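Long-range contacts in Non-reducing end alpha-L-arabinofuranosidase BoGH43B (Bacteroides ovatus, PDB 5JOZ), which removes terminal non-reducing alpha-L-arabinofuranoside residues from xyloglucan side branches, converting 'S' units to 'X' units during xyloglucan breakdown: residues F131-M136 against F180-D185; F147-M152 against S209-Y214; S18-G23 against P78-H83; E202-S207 against G281-G286. One frame throughout, in Å; residues are numbered along the deposited sequence.

All four contacts lie in the five-bladed propeller of the family 43 catalytic domain, and each joins one four-stranded blade to the next. Contact 3 comes first along the chain, setting the innermost strands 18-22 and 74-83 of blades one and two side by side. Contacts 1 and 2 join blades three and four, cross along the chain, and touch through Phe180 and Tyr214, with centres about 11 Å apart. Contact 4 opens after contact 1 has closed, interleaves with contact 2, and ties blade four to the last strand of blade five. The centre of contact 3 is about 20 Å from those of contacts 2 and 4. Together they sample blade seams from near the active site outward.

Contact 1: F131-M136 against F180-D185; sequences FIDGKM and FYKIGD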
# COMPACT_ATOMS: atom_id res chain seq x y z
N PHE A 131 -2.44 -19.52 -14.59
CA PHE A 131 -1.97 -20.31 -15.71
C PHE A 131 -2.10 -21.79 -15.44
O PHE A 131 -1.37 -22.34 -14.62
CB PHE A 131 -0.53 -19.95 -16.00
CG PHE A 131 -0.36 -18.57 -16.55
CD1 PHE A 131 -0.54 -18.33 -17.91
CD2 PHE A 131 -0.06 -17.50 -15.71
CE1 PHE A 131 -0.40 -17.05 -18.43
CE2 PHE A 131 0.09 -16.22 -16.23
CZ PHE A 131 -0.08 -15.99 -17.59
N ILE A 132 -3.04 -22.44 -16.14
CA ILE A 132 -3.32 -23.87 -15.98
C ILE A 132 -3.57 -24.51 -17.35
O ILE A 132 -4.35 -23.97 -18.12
CB ILE A 132 -4.59 -24.13 -15.12
CG1 ILE A 132 -4.51 -23.47 -13.73
CG2 ILE A 132 -4.85 -25.62 -14.97
CD1 ILE A 132 -5.86 -23.24 -13.07
N ASP A 133 -2.96 -25.67 -17.61
CA ASP A 133 -3.23 -26.47 -18.83
C ASP A 133 -2.93 -25.65 -20.11
O ASP A 133 -3.68 -25.73 -21.08
CB ASP A 133 -4.68 -27.03 -18.84
CG ASP A 133 -4.90 -28.22 -17.87
OD1 ASP A 133 -4.02 -29.11 -17.80
OD2 ASP A 133 -5.97 -28.28 -17.21
N GLY A 134 -1.85 -24.87 -20.08
CA GLY A 134 -1.51 -23.95 -21.17
C GLY A 134 -2.52 -22.84 -21.50
O GLY A 134 -2.51 -22.31 -22.61
N LYS A 135 -3.37 -22.49 -20.54
CA LYS A 135 -4.37 -21.43 -20.70
C LYS A 135 -4.20 -20.40 -19.61
O LYS A 135 -3.78 -20.72 -18.49
CB LYS A 135 -5.79 -21.99 -20.58
CG LYS A 135 -6.12 -23.08 -21.58
CD LYS A 135 -7.58 -23.49 -21.48
CE LYS A 135 -7.94 -24.53 -22.52
NZ LYS A 135 -9.39 -24.48 -22.81
N MET A 136 -4.55 -19.16 -19.94
CA MET A 136 -4.51 -18.04 -19.00
C MET A 136 -5.94 -17.71 -18.59
O MET A 136 -6.66 -17.03 -19.33
CB MET A 136 -3.82 -16.85 -19.65
CG MET A 136 -3.79 -15.57 -18.83
SD MET A 136 -2.86 -14.32 -19.73
CE MET A 136 -3.41 -12.81 -18.95
N PHE A 180 -8.11 -18.42 -8.52
CA PHE A 180 -8.39 -19.66 -9.18
C PHE A 180 -7.15 -20.55 -9.04
O PHE A 180 -6.06 -20.13 -9.38
CB PHE A 180 -8.69 -19.36 -10.66
CG PHE A 180 -9.31 -20.50 -11.41
CD1 PHE A 180 -10.50 -21.06 -10.97
CD2 PHE A 180 -8.71 -21.00 -12.56
CE1 PHE A 180 -11.08 -22.11 -11.66
CE2 PHE A 180 -9.28 -22.05 -13.25
CZ PHE A 180 -10.47 -22.61 -12.80
N TYR A 181 -7.32 -21.76 -8.51
CA TYR A 181 -6.22 -22.73 -8.40
C TYR A 181 -6.64 -24.11 -8.89
O TYR A 181 -7.78 -24.53 -8.68
CB TYR A 181 -5.71 -22.84 -6.96
CG TYR A 181 -5.44 -21.53 -6.27
CD1 TYR A 181 -4.40 -20.71 -6.67
CD2 TYR A 181 -6.23 -21.11 -5.20
CE1 TYR A 181 -4.15 -19.50 -6.04
CE2 TYR A 181 -5.99 -19.92 -4.56
CZ TYR A 181 -4.94 -19.11 -4.97
OH TYR A 181 -4.71 -17.93 -4.32
N LYS A 182 -5.72 -24.81 -9.54
CA LYS A 182 -5.93 -26.20 -9.91
C LYS A 182 -5.02 -26.97 -9.00
O LYS A 182 -3.81 -26.98 -9.22
CB LYS A 182 -5.59 -26.45 -11.38
CG LYS A 182 -5.53 -27.92 -11.81
CD LYS A 182 -6.82 -28.68 -11.51
CE LYS A 182 -6.82 -30.07 -12.13
NZ LYS A 182 -6.65 -30.02 -13.61
N ILE A 183 -5.60 -27.60 -7.98
CA ILE A 183 -4.83 -28.34 -6.99
C ILE A 183 -5.39 -29.76 -6.93
O ILE A 183 -6.58 -29.94 -6.60
CB ILE A 183 -4.95 -27.72 -5.58
CG1 ILE A 183 -4.50 -26.26 -5.57
CG2 ILE A 183 -4.17 -28.55 -4.56
CD1 ILE A 183 -5.03 -25.46 -4.40
N GLY A 184 -4.55 -30.75 -7.23
CA GLY A 184 -4.98 -32.14 -7.24
C GLY A 184 -6.13 -32.33 -8.21
O GLY A 184 -6.09 -31.81 -9.31
N ASP A 185 -7.18 -33.03 -7.76
CA ASP A 185 -8.34 -33.36 -8.62
C ASP A 185 -9.24 -32.17 -8.96
O ASP A 185 -10.00 -32.26 -9.93
CB ASP A 185 -9.25 -34.42 -7.96
CG ASP A 185 -8.54 -35.76 -7.69
OD1 ASP A 185 -7.44 -36.01 -8.24
OD2 ASP A 185 -9.11 -36.57 -6.91
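Ile132 carries this contact, mostly with a single methyl. Its CG1 stands anti to the carbonyl carbon (chi1 -57°), and the extended second torsion sends CD1 across to strand 176-183, where two side chains receive it. Ile132 CD1 lies 3.6 Å from CE2 of Phe180, meeting that ring obliquely. The same Ile132 CD1 is 3.6 Å from CB of Lys182, and the other branch, Ile132 CG2, comes within 3.8 Å of Lys182 CB, so both arms of the isoleucine bear on the root of the lysine. Phe180 itself is buried, backed by Leu139 and Tyr137 of strand 135-141. An alanine at Ile132 would lose CG1, CG2 and CD1, and would probably thin the packing beside Phe180 and take away the apolar cover on the base of Lys182.

The other side of the contact is loose. Asp133 and Gly134 form the solvent-exposed corner of a type I' turn, closed by Lys135 N donating to Ile132 O at 3.0 Å. Lys182, bent at chi2 and chi4, brings its NZ to 4.1 Å from Asp133 OD2, too long for a salt bridge, though the opposite charges probably attract. Tyr187 OH makes weak hydrogen bonds to both groups. No hydrogen bond joins the two segments, and the closest CA atoms, Ile132 and Lys182, are 7.0 Å apart. A tight hairpin between the first two strands of one blade, leaning by side chains alone on the innermost strand of the next, is the inter-blade packing of a five-bladed beta-propeller.

Contact 2: F147-M152 against S209-Y214; sequences FLLGVM and SPWGPY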
# COMPACT_ATOMS: atom_id res chain seq x y z
N PHE A 147 -19.15 -14.84 -9.54
CA PHE A 147 -17.77 -14.88 -10.06
C PHE A 147 -17.76 -15.31 -11.53
O PHE A 147 -18.46 -16.26 -11.88
CB PHE A 147 -16.90 -15.84 -9.25
CG PHE A 147 -16.74 -15.45 -7.82
CD1 PHE A 147 -16.23 -14.20 -7.48
CD2 PHE A 147 -17.09 -16.33 -6.80
CE1 PHE A 147 -16.10 -13.82 -6.15
CE2 PHE A 147 -16.96 -15.95 -5.46
CZ PHE A 147 -16.46 -14.70 -5.14
N LEU A 148 -16.97 -14.62 -12.35
CA LEU A 148 -16.94 -14.83 -13.80
C LEU A 148 -15.60 -15.39 -14.20
O LEU A 148 -14.57 -14.85 -13.84
CB LEU A 148 -17.14 -13.50 -14.53
CG LEU A 148 -18.39 -12.72 -14.16
CD1 LEU A 148 -18.41 -11.39 -14.90
CD2 LEU A 148 -19.66 -13.52 -14.43
N LEU A 149 -15.62 -16.48 -14.96
CA LEU A 149 -14.40 -17.09 -15.48
C LEU A 149 -14.36 -16.93 -17.00
O LEU A 149 -15.39 -16.97 -17.66
CB LEU A 149 -14.35 -18.57 -15.11
CG LEU A 149 -13.00 -19.27 -15.31
CD1 LEU A 149 -11.92 -18.73 -14.37
CD2 LEU A 149 -13.18 -20.77 -15.13
N GLY A 150 -13.15 -16.76 -17.53
CA GLY A 150 -12.89 -16.65 -18.97
C GLY A 150 -11.46 -17.08 -19.27
O GLY A 150 -10.68 -17.37 -18.35
N VAL A 151 -11.11 -17.15 -20.55
CA VAL A 151 -9.76 -17.51 -20.99
C VAL A 151 -9.27 -16.39 -21.88
O VAL A 151 -10.05 -15.77 -22.59
CB VAL A 151 -9.71 -18.88 -21.71
CG1 VAL A 151 -8.27 -19.29 -22.02
CG2 VAL A 151 -10.38 -19.94 -20.84
N MET A 152 -7.97 -16.14 -21.82
CA MET A 152 -7.37 -14.93 -22.31
C MET A 152 -6.10 -15.28 -23.07
O MET A 152 -5.37 -16.20 -22.69
CB MET A 152 -7.08 -14.02 -21.11
CG MET A 152 -6.93 -12.54 -21.39
SD MET A 152 -6.71 -11.60 -19.86
CE MET A 152 -8.32 -10.84 -19.67
N SER A 209 -14.69 -29.44 -12.63
CA SER A 209 -14.50 -28.65 -13.84
C SER A 209 -14.31 -27.15 -13.54
O SER A 209 -14.92 -26.63 -12.62
CB SER A 209 -15.72 -28.85 -14.76
OG SER A 209 -15.85 -27.79 -15.69
N PRO A 210 -13.49 -26.44 -14.36
CA PRO A 210 -13.36 -24.99 -14.19
C PRO A 210 -14.69 -24.25 -14.21
O PRO A 210 -14.87 -23.27 -13.47
CB PRO A 210 -12.54 -24.56 -15.42
CG PRO A 210 -11.92 -25.79 -15.97
CD PRO A 210 -12.83 -26.92 -15.59
N TRP A 211 -15.61 -24.72 -15.06
CA TRP A 211 -16.86 -24.02 -15.35
C TRP A 211 -17.97 -24.34 -14.36
O TRP A 211 -19.09 -23.87 -14.54
CB TRP A 211 -17.30 -24.29 -16.80
CG TRP A 211 -16.16 -24.16 -17.78
CD1 TRP A 211 -15.46 -25.17 -18.38
CD2 TRP A 211 -15.54 -22.94 -18.22
NE1 TRP A 211 -14.45 -24.66 -19.17
CE2 TRP A 211 -14.48 -23.30 -19.09
CE3 TRP A 211 -15.78 -21.58 -17.96
CZ2 TRP A 211 -13.67 -22.35 -19.72
CZ3 TRP A 211 -14.97 -20.63 -18.58
CH2 TRP A 211 -13.93 -21.02 -19.46
N GLY A 212 -17.67 -25.15 -13.34
CA GLY A 212 -18.64 -25.45 -12.28
C GLY A 212 -19.46 -26.70 -12.55
O GLY A 212 -19.20 -27.40 -13.53
N PRO A 213 -20.46 -27.00 -11.71
CA PRO A 213 -20.83 -26.20 -10.55
C PRO A 213 -19.88 -26.41 -9.35
O PRO A 213 -19.30 -27.50 -9.19
CB PRO A 213 -22.23 -26.72 -10.22
CG PRO A 213 -22.17 -28.16 -10.60
CD PRO A 213 -21.17 -28.29 -11.72
N TYR A 214 -19.73 -25.37 -8.54
CA TYR A 214 -18.85 -25.39 -7.38
C TYR A 214 -19.65 -25.66 -6.13
O TYR A 214 -20.79 -25.20 -6.01
CB TYR A 214 -18.10 -24.06 -7.23
CG TYR A 214 -17.00 -23.86 -8.26
CD1 TYR A 214 -17.32 -23.53 -9.58
CD2 TYR A 214 -15.66 -24.02 -7.92
CE1 TYR A 214 -16.33 -23.35 -10.53
CE2 TYR A 214 -14.66 -23.85 -8.86
CZ TYR A 214 -14.99 -23.51 -10.16
OH TYR A 214 -14.01 -23.32 -11.10
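A type I turn, Ser209 to Gly212, in the loop before the outermost strand of blade four leans on strand 146-152 of blade three, forming a seam between propeller blades. Trp211 and Pro210 make the touch from the turn; Leu149 and Val151 receive it. Leu149 has CG anti to its backbone N, which carries CD2 against one face of the indole: Leu149 CD2 sits 4.2 Å from the centroid of the Trp211 six-membered ring, 25° off the normal, a CH-pi contact. That methyl also packs close to the turn's backbone, Leu149 CD2 lying 3.4 Å from Pro210 O. The edge of the indole is met too. Val151 CG2 comes within 4.0 Å of Trp211 CH2, and Leu149 O lies in the ring plane, 3.8 Å from Trp211 CZ3.

The turn holds its own shape. Trp211 N donates to Ser209 OG at 3.1 Å with an angle of 150°, an ST turn that sits beside the backbone bond from Gly212 N to Ser209 O. Tyr214 reaches back, its OH giving a short 2.5 Å hydrogen bond to Pro210 O from 35° above the carbonyl plane. Between them, at Gly212, the backbone bends so that a side chain would run into the preceding carbonyl oxygen, and a cis peptide to Pro213 follows.

Around this seam, Phe180 of strand 176-183 touches Leu149, Pro210 and Tyr214. Tyr137 of strand 135-141 meets Leu149 and Pro210, while Arg164 on the outermost strand of blade three, 159-168, makes a cation-pi contact with Trp211.

Contact 3: S18-G23 against P78-H83; sequences SICRVG and PTLRYH
The Tyr82 ring presents one face to Val22, whose two methyls lie along it. Val22 CG1 is 3.7 Å from the ring centroid, 16° off the normal, a CH-pi contact, while Val22 CG2 sits at the root of the ring, 3.4 Å from Tyr82 CG. The second flat group, the Arg81 guanidinium, has Thr79 CG2 centred over one face, 3.6 Å above its plane. At its edge lies Ile19 O, close but too badly angled for a hydrogen bond with Arg81 NH1. Instead Arg81 NH1 turns back to its own strand, donating to Leu80 O at 2.9 Å, and makes a salt bridge with Asp240; Arg81 NE pairs with Glu130.

These are the innermost strands of blades one and two of the five-bladed propeller, nearly parallel at 11° with axes 5.6 Å apart, yet joined by no backbone-to-backbone hydrogen bond. One side chain bridges them: Ser18, with OG anti to its backbone N, accepts from Leu80 N at 2.9 Å along a nearly straight line (166°). Asp240 OD2 also bonds to Ser18 OG, so this buried hydroxyl is held from two sides.

Further along, Cys20 SG rests 3.8 Å from Leu80 CG, between the serine bridge and the tyrosine. An alanine at Tyr82 would strip away the ring that Val22 lies on and would probably loosen this end of the seam. At the other end, the Pro78 side chain is about 4 Å from that of Asp16, the inferred proton acceptor.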
# COMPACT_ATOMS: atom_id res chain seq x y z
N SER A 18 -0.73 -10.07 -3.25
CA SER A 18 -0.71 -11.21 -4.18
C SER A 18 0.71 -11.73 -4.36
O SER A 18 1.64 -10.95 -4.56
CB SER A 18 -1.30 -10.82 -5.52
OG SER A 18 -1.30 -11.92 -6.40
N ILE A 19 0.87 -13.05 -4.30
CA ILE A 19 2.19 -13.70 -4.26
C ILE A 19 2.39 -14.69 -5.40
O ILE A 19 1.44 -15.27 -5.89
CB ILE A 19 2.40 -14.45 -2.92
CG1 ILE A 19 3.87 -14.82 -2.72
CG2 ILE A 19 1.52 -15.71 -2.83
CD1 ILE A 19 4.22 -15.02 -1.26
N CYS A 20 3.65 -14.89 -5.82
CA CYS A 20 4.01 -16.02 -6.66
C CYS A 20 5.42 -16.47 -6.35
O CYS A 20 6.27 -15.66 -5.98
CB CYS A 20 3.85 -15.72 -8.15
SG CYS A 20 5.14 -14.67 -8.86
N ARG A 21 5.65 -17.77 -6.51
CA ARG A 21 6.95 -18.39 -6.32
C ARG A 21 7.49 -18.78 -7.69
O ARG A 21 6.81 -19.44 -8.47
CB ARG A 21 6.84 -19.62 -5.44
CG ARG A 21 8.18 -20.22 -5.06
CD ARG A 21 8.01 -21.49 -4.25
NE ARG A 21 7.36 -22.54 -5.02
CZ ARG A 21 7.94 -23.25 -5.99
NH1 ARG A 21 7.24 -24.18 -6.63
NH2 ARG A 21 9.21 -23.04 -6.34
N VAL A 22 8.72 -18.35 -7.95
CA VAL A 22 9.45 -18.69 -9.16
C VAL A 22 10.77 -19.33 -8.70
O VAL A 22 11.71 -18.62 -8.36
CB VAL A 22 9.72 -17.42 -9.99
CG1 VAL A 22 10.49 -17.76 -11.26
CG2 VAL A 22 8.41 -16.69 -10.30
N GLY A 23 10.81 -20.66 -8.65
CA GLY A 23 12.00 -21.37 -8.16
C GLY A 23 12.20 -21.07 -6.68
O GLY A 23 11.27 -21.23 -5.90
N PRO A 78 -4.20 -5.89 -6.95
CA PRO A 78 -3.50 -6.52 -8.05
C PRO A 78 -3.36 -8.02 -7.83
O PRO A 78 -3.35 -8.48 -6.68
CB PRO A 78 -2.14 -5.88 -7.96
CG PRO A 78 -1.91 -5.80 -6.48
CD PRO A 78 -3.26 -5.55 -5.87
N THR A 79 -3.22 -8.76 -8.92
CA THR A 79 -2.81 -10.16 -8.84
C THR A 79 -1.49 -10.31 -9.62
O THR A 79 -1.36 -9.74 -10.70
CB THR A 79 -3.94 -11.09 -9.34
OG1 THR A 79 -5.08 -10.94 -8.49
CG2 THR A 79 -3.51 -12.54 -9.35
N LEU A 80 -0.53 -11.05 -9.06
CA LEU A 80 0.81 -11.27 -9.63
C LEU A 80 1.01 -12.74 -9.97
O LEU A 80 0.85 -13.60 -9.10
CB LEU A 80 1.89 -10.84 -8.63
CG LEU A 80 3.36 -11.27 -8.80
CD1 LEU A 80 3.98 -10.72 -10.06
CD2 LEU A 80 4.18 -10.80 -7.61
N ARG A 81 1.35 -13.04 -11.21
CA ARG A 81 1.63 -14.42 -11.62
C ARG A 81 2.84 -14.49 -12.54
O ARG A 81 3.33 -13.46 -13.02
CB ARG A 81 0.41 -15.04 -12.30
CG ARG A 81 -0.86 -15.06 -11.46
CD ARG A 81 -0.78 -16.05 -10.31
NE ARG A 81 -2.00 -16.08 -9.48
CZ ARG A 81 -2.11 -15.68 -8.21
NH1 ARG A 81 -1.09 -15.17 -7.53
NH2 ARG A 81 -3.28 -15.79 -7.59
N TYR A 82 3.32 -15.71 -12.76
CA TYR A 82 4.51 -15.98 -13.58
C TYR A 82 4.27 -17.19 -14.49
O TYR A 82 3.82 -18.23 -14.01
CB TYR A 82 5.70 -16.25 -12.67
CG TYR A 82 6.97 -16.63 -13.40
CD1 TYR A 82 7.83 -15.65 -13.90
CD2 TYR A 82 7.31 -17.97 -13.60
CE1 TYR A 82 9.00 -15.99 -14.56
CE2 TYR A 82 8.48 -18.32 -14.27
CZ TYR A 82 9.32 -17.32 -14.74
OH TYR A 82 10.48 -17.66 -15.40
N HIS A 83 4.59 -17.04 -15.78
CA HIS A 83 4.49 -18.13 -16.75
C HIS A 83 5.51 -17.99 -17.89
O HIS A 83 5.55 -16.96 -18.57
CB HIS A 83 3.08 -18.20 -17.33
CG HIS A 83 2.86 -19.35 -18.26
ND1 HIS A 83 2.96 -20.67 -17.86
CD2 HIS A 83 2.53 -19.39 -19.58
CE1 HIS A 83 2.71 -21.46 -18.88
NE2 HIS A 83 2.45 -20.71 -19.94

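Contact 4: E202-S207 against G281-G286; sequences EVIQRS and GWPKVG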
# COMPACT_ATOMS: atom_id res chain seq x y z
N GLU A 202 -11.93 -15.34 4.70
CA GLU A 202 -11.64 -16.00 3.43
C GLU A 202 -12.43 -17.29 3.39
O GLU A 202 -12.51 -17.99 4.39
CB GLU A 202 -10.16 -16.30 3.29
CG GLU A 202 -9.72 -16.64 1.87
CD GLU A 202 -9.65 -15.44 0.93
OE1 GLU A 202 -9.72 -14.28 1.39
OE2 GLU A 202 -9.48 -15.66 -0.28
N VAL A 203 -13.03 -17.58 2.24
CA VAL A 203 -13.82 -18.80 2.03
C VAL A 203 -13.38 -19.50 0.76
O VAL A 203 -12.73 -18.90 -0.09
CB VAL A 203 -15.35 -18.52 2.00
CG1 VAL A 203 -15.79 -17.81 3.27
CG2 VAL A 203 -15.79 -17.74 0.76
N ILE A 204 -13.72 -20.78 0.61
CA ILE A 204 -13.31 -21.54 -0.58
C ILE A 204 -14.40 -22.50 -1.06
O ILE A 204 -15.29 -22.89 -0.31
CB ILE A 204 -11.95 -22.25 -0.34
CG1 ILE A 204 -11.29 -22.65 -1.67
CG2 ILE A 204 -12.09 -23.41 0.62
CD1 ILE A 204 -9.83 -23.06 -1.53
N GLN A 205 -14.35 -22.82 -2.35
CA GLN A 205 -15.23 -23.80 -2.99
C GLN A 205 -14.48 -24.47 -4.14
O GLN A 205 -13.46 -23.95 -4.61
CB GLN A 205 -16.50 -23.11 -3.50
CG GLN A 205 -16.25 -21.91 -4.40
CD GLN A 205 -17.52 -21.15 -4.73
OE1 GLN A 205 -18.48 -21.71 -5.23
NE2 GLN A 205 -17.52 -19.85 -4.43
N ARG A 206 -14.98 -25.62 -4.59
CA ARG A 206 -14.29 -26.38 -5.62
C ARG A 206 -15.22 -27.13 -6.59
O ARG A 206 -16.40 -27.35 -6.32
CB ARG A 206 -13.29 -27.36 -4.98
CG ARG A 206 -13.87 -28.72 -4.60
CD ARG A 206 -12.95 -29.47 -3.66
NE ARG A 206 -13.54 -30.70 -3.17
CZ ARG A 206 -12.97 -31.54 -2.30
NH1 ARG A 206 -11.76 -31.29 -1.78
NH2 ARG A 206 -13.63 -32.63 -1.93
N SER A 207 -14.64 -27.52 -7.72
CA SER A 207 -15.35 -28.27 -8.75
C SER A 207 -14.40 -29.22 -9.48
O SER A 207 -13.20 -28.99 -9.52
CB SER A 207 -15.99 -27.28 -9.72
OG SER A 207 -16.52 -27.93 -10.86
N GLY A 281 -9.36 -32.97 1.22
CA GLY A 281 -8.82 -31.99 0.29
C GLY A 281 -9.35 -30.57 0.47
O GLY A 281 -9.54 -29.86 -0.50
N TRP A 282 -9.56 -30.15 1.73
CA TRP A 282 -10.02 -28.80 2.04
C TRP A 282 -9.01 -28.07 2.92
O TRP A 282 -8.55 -28.62 3.93
CB TRP A 282 -11.38 -28.85 2.74
CG TRP A 282 -12.51 -29.34 1.89
CD1 TRP A 282 -13.15 -30.54 2.00
CD2 TRP A 282 -13.14 -28.66 0.79
NE1 TRP A 282 -14.12 -30.66 1.04
CE2 TRP A 282 -14.15 -29.51 0.29
CE3 TRP A 282 -12.94 -27.41 0.18
CZ2 TRP A 282 -14.97 -29.15 -0.79
CZ3 TRP A 282 -13.75 -27.05 -0.90
CH2 TRP A 282 -14.76 -27.92 -1.36
N PRO A 283 -8.66 -26.82 2.55
CA PRO A 283 -7.61 -26.10 3.28
C PRO A 283 -8.14 -25.28 4.46
O PRO A 283 -9.27 -24.79 4.43
CB PRO A 283 -7.07 -25.17 2.20
CG PRO A 283 -8.29 -24.80 1.42
CD PRO A 283 -9.23 -25.98 1.49
N LYS A 284 -7.32 -25.14 5.50
CA LYS A 284 -7.64 -24.23 6.59
C LYS A 284 -6.37 -23.78 7.32
O LYS A 284 -5.42 -24.55 7.45
CB LYS A 284 -8.61 -24.89 7.58
CG LYS A 284 -9.28 -23.92 8.55
CD LYS A 284 -10.14 -24.65 9.58
CE LYS A 284 -11.02 -23.70 10.40
NZ LYS A 284 -12.24 -23.20 9.70
N VAL A 285 -6.37 -22.55 7.81
CA VAL A 285 -5.29 -22.07 8.68
C VAL A 285 -5.61 -22.52 10.09
O VAL A 285 -6.60 -22.08 10.66
CB VAL A 285 -5.18 -20.53 8.61
CG1 VAL A 285 -4.22 -20.00 9.68
CG2 VAL A 285 -4.75 -20.10 7.21
N GLY A 286 -4.78 -23.41 10.66
CA GLY A 286 -4.97 -23.88 12.03
C GLY A 286 -6.25 -24.68 12.22
O GLY A 286 -6.82 -25.22 11.26
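The first side chain to meet 281-286 is Ile204. Its CG1 runs anti to the backbone N and brings CD1 tip to tip with the proline, Ile204 CD1 lying 3.8 Å from Pro283 CG. The other branch occupies the crowded position between N and carbonyl carbon, which places Ile204 CG2 at the edge of the indole, 4.1 Å from Trp282 CE3. Gln205 turns its side chain away, donating from NE2 to Ser168 O, but its backbone closes on the same edge: Gln205 CA is 4.1 Å from Trp282 CZ3.

This is a seam between blades four and five of the propeller, where the third strand of one, 201-207, faces the short fourth strand of the other, 283-284, and the residues leading into it.

Arg206 then supplies the largest share from strand 201-207. Its CG takes the crowded position (chi1 88°), and the chain runs extended from CG to NE, laying CD 3.7 Å from the centroid of the Trp282 six-membered ring. Beyond it the guanidinium stacks on the indole with planes 16° apart and centres 3.9 Å apart. The packing is close, with Arg206 NE 3.2 Å from Trp282 CZ2, and the cation-pi contact is off-centre, CZ lying 34° off the normal. Arg206 NH1 donates to Asp280 O, which helps fix the group's rotation, while Tyr186 makes a second cation-pi contact. Glycine suits position 281: a CB there would clash with Arg206 NH1.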